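Local structure of CBS domain containing membrane protein (Sphaerobacter thermophilus, 4ESY) at residues P27-R32 with H47-A52. The protein is of unknown function but carries a pair of CBS domains, modules that in many proteins bind adenine nucleotides and regulate attached domains. Sequence-based numbering, arbitrary orientation.
Sequences PVVTVR and HQIGCA
V29, in the extended run that leads into strand 31-32, faces H47 and I49, on the segment leading from helix 37-46 to strand 51-55. No hydrogen bond joins 27-32 to 47-52; V31 pairs through its backbone with P53 and V55, just beyond 47-52, as the parallel strands come together. Q48, with positive phi, belongs to a Schellman motif at the C-terminal end of the helix. V29 CG2, set anti to the carbonyl carbon, lies over one face of the H47 imidazole, offset toward the rim, 4.1 Å from the ring centroid and 20° off its normal, a CH-pi contact. V29 CB meets I49 CD1 at 3.9 Å; CG1 of I49 lies between the backbone N and the carbonyl carbon (chi1 57°), and the extended chain beyond it carries CD1 to V29. A52 is small enough for its CB to sit 3.6 Å from V29 O. An alanine at V29 lacks both branch methyls, which would probably leave the imidazole face without its CH-pi partner and open a gap beside I49 CD1. H47 ND1 bonds to T43 O, which satisfies that nitrogen while a ring face meets V29; chiefly apolar packing thus joins these two parts of the first CBS domain's beta-alpha-beta unit.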
ATOM      1  N   PRO A  27       4.773   3.334 -15.476  1.00 43.72           N
ATOM      2  CA  PRO A  27       5.365   4.594 -15.931  1.00 40.79           C
ATOM      3  C   PRO A  27       5.632   5.513 -14.737  1.00 36.68           C
ATOM      4  O   PRO A  27       4.852   5.539 -13.795  1.00 33.90           O
ATOM      5  CB  PRO A  27       4.272   5.190 -16.827  1.00 42.33           C
ATOM      6  CG  PRO A  27       3.024   4.537 -16.395  1.00 43.81           C
ATOM      7  CD  PRO A  27       3.402   3.161 -15.978  1.00 43.67           C
ATOM      8  N   VAL A  28       6.733   6.249 -14.747  1.00 34.54           N
ATOM      9  CA  VAL A  28       7.028   7.012 -13.556  1.00 30.23           C
ATOM     10  C   VAL A  28       6.282   8.350 -13.648  1.00 28.44           C
ATOM     11  O   VAL A  28       6.224   8.980 -14.703  1.00 29.81           O
ATOM     12  CB  VAL A  28       8.537   7.175 -13.323  1.00 33.83           C
ATOM     13  CG1 VAL A  28       9.142   8.163 -14.297  1.00 31.68           C
ATOM     14  CG2 VAL A  28       8.809   7.591 -11.870  1.00 35.67           C
ATOM     15  N   VAL A  29       5.661   8.744 -12.555  1.00 23.74           N
ATOM     16  CA  VAL A  29       4.999  10.025 -12.489  1.00 26.00           C
ATOM     17  C   VAL A  29       5.702  10.848 -11.414  1.00 25.28           C
ATOM     18  O   VAL A  29       5.773  10.427 -10.272  1.00 29.68           O
ATOM     19  CB  VAL A  29       3.538   9.866 -12.082  1.00 27.86           C
ATOM     20  CG1 VAL A  29       2.941  11.218 -11.872  1.00 24.03           C
ATOM     21  CG2 VAL A  29       2.741   9.087 -13.168  1.00 33.83           C
ATOM     22  N   THR A  30       6.235  11.998 -11.770  1.00 22.92           N
ATOM     23  CA  THR A  30       6.899  12.826 -10.771  1.00 24.66           C
ATOM     24  C   THR A  30       6.120  14.133 -10.531  1.00 26.98           C
ATOM     25  O   THR A  30       5.220  14.473 -11.304  1.00 26.17           O
ATOM     26  CB  THR A  30       8.326  13.212 -11.191  1.00 24.28           C
ATOM     27  OG1 THR A  30       8.259  14.146 -12.274  1.00 24.54           O
ATOM     28  CG2 THR A  30       9.149  12.005 -11.597  1.00 22.71           C
ATOM     29  N   VAL A  31       6.466  14.841  -9.452  1.00 20.14           N
ATOM     30  CA  VAL A  31       5.966  16.174  -9.210  1.00 20.15           C
ATOM     31  C   VAL A  31       7.152  17.119  -8.992  1.00 21.64           C
ATOM     32  O   VAL A  31       8.262  16.661  -8.639  1.00 20.13           O
ATOM     33  CB  VAL A  31       5.018  16.238  -7.948  1.00 24.56           C
ATOM     34  CG1 VAL A  31       3.794  15.337  -8.130  1.00 23.21           C
ATOM     35  CG2 VAL A  31       5.773  15.897  -6.668  1.00 23.03           C
ATOM     36  N   ARG A  32       6.933  18.423  -9.218  1.00 20.16           N
ATOM     37  CA  ARG A  32       7.984  19.422  -9.034  1.00 20.50           C
ATOM     38  C   ARG A  32       7.980  19.889  -7.593  1.00 21.73           C
ATOM     39  O   ARG A  32       6.910  20.012  -6.977  1.00 22.58           O
ATOM     40  CB  ARG A  32       7.745  20.633  -9.951  1.00 20.88           C
ATOM     41  CG  ARG A  32       7.903  20.342 -11.441  1.00 21.47           C
ATOM     42  CD  ARG A  32       9.399  20.405 -11.765  1.00 22.37           C
ATOM     43  NE  ARG A  32       9.732  20.195 -13.168  1.00 24.00           N
ATOM     44  CZ  ARG A  32       9.706  21.130 -14.122  1.00 24.72           C
ATOM     45  NH1 ARG A  32       9.307  22.362 -13.853  1.00 24.70           N
ATOM     46  NH2 ARG A  32      10.052  20.798 -15.379  1.00 26.22           N
ATOM     47  N   HIS A  47      -3.504   9.806 -11.412  1.00 35.82           N
ATOM     48  CA  HIS A  47      -2.746   8.611 -11.801  1.00 36.20           C
ATOM     49  C   HIS A  47      -2.894   7.430 -10.857  1.00 36.00           C
ATOM     50  O   HIS A  47      -2.237   6.410 -11.021  1.00 33.42           O
ATOM     51  CB  HIS A  47      -1.249   8.958 -12.013  1.00 29.25           C
ATOM     52  CG  HIS A  47      -1.038   9.920 -13.129  1.00 30.45           C
ATOM     53  ND1 HIS A  47      -0.897  11.277 -12.931  1.00 31.83           N
ATOM     54  CD2 HIS A  47      -1.025   9.734 -14.468  1.00 33.15           C
ATOM     55  CE1 HIS A  47      -0.779  11.879 -14.100  1.00 33.11           C
ATOM     56  NE2 HIS A  47      -0.864  10.965 -15.047  1.00 34.51           N
ATOM     57  N   GLN A  48      -3.745   7.588  -9.854  1.00 33.46           N
ATOM     58  CA  GLN A  48      -3.968   6.564  -8.842  1.00 35.19           C
ATOM     59  C   GLN A  48      -2.715   6.086  -8.118  1.00 34.15           C
ATOM     60  O   GLN A  48      -2.533   4.892  -7.942  1.00 35.37           O
ATOM     61  CB  GLN A  48      -4.733   5.365  -9.434  1.00 40.15           C
ATOM     62  CG  GLN A  48      -6.184   5.698  -9.727  1.00 43.08           C
ATOM     63  CD  GLN A  48      -6.962   4.497 -10.204  1.00 49.84           C
ATOM     64  OE1 GLN A  48      -7.893   4.054  -9.543  1.00 51.91           O
ATOM     65  NE2 GLN A  48      -6.583   3.964 -11.363  1.00 52.30           N
ATOM     66  N   ILE A  49      -1.881   7.014  -7.654  1.00 32.30           N
ATOM     67  CA  ILE A  49      -0.677   6.639  -6.922  1.00 34.19           C
ATOM     68  C   ILE A  49      -0.665   7.328  -5.564  1.00 32.42           C
ATOM     69  O   ILE A  49      -1.251   8.394  -5.407  1.00 34.79           O
ATOM     70  CB  ILE A  49       0.603   7.040  -7.713  1.00 32.54           C
ATOM     71  CG1 ILE A  49       0.565   8.531  -7.998  1.00 33.08           C
ATOM     72  CG2 ILE A  49       0.628   6.278  -9.028  1.00 37.15           C
ATOM     73  CD1 ILE A  49       1.821   9.106  -8.630  1.00 36.37           C
ATOM     74  N   GLY A  50       0.019   6.723  -4.599  1.00 29.49           N
ATOM     75  CA  GLY A  50       0.073   7.231  -3.245  1.00 28.99           C
ATOM     76  C   GLY A  50       1.423   7.842  -2.876  1.00 28.08           C
ATOM     77  O   GLY A  50       1.552   8.415  -1.799  1.00 26.44           O
ATOM     78  N   CYS A  51       2.420   7.722  -3.763  1.00 23.61           N
ATOM     79  CA  CYS A  51       3.703   8.387  -3.547  1.00 24.34           C
ATOM     80  C   CYS A  51       4.297   8.791  -4.896  1.00 25.19           C
ATOM     81  O   CYS A  51       3.907   8.244  -5.925  1.00 24.71           O
ATOM     82  CB  CYS A  51       4.681   7.506  -2.767  1.00 27.85           C
ATOM     83  SG  CYS A  51       4.997   5.844  -3.404  1.00 48.18           S
ATOM     84  N   ALA A  52       5.217   9.747  -4.890  1.00 21.93           N
ATOM     85  CA  ALA A  52       5.849  10.185  -6.132  1.00 21.89           C
ATOM     86  C   ALA A  52       7.218  10.793  -5.842  1.00 22.05           C
ATOM     87  O   ALA A  52       7.423  11.395  -4.793  1.00 20.79           O
ATOM     88  CB  ALA A  52       4.977  11.234  -6.826  1.00 21.35           C
TER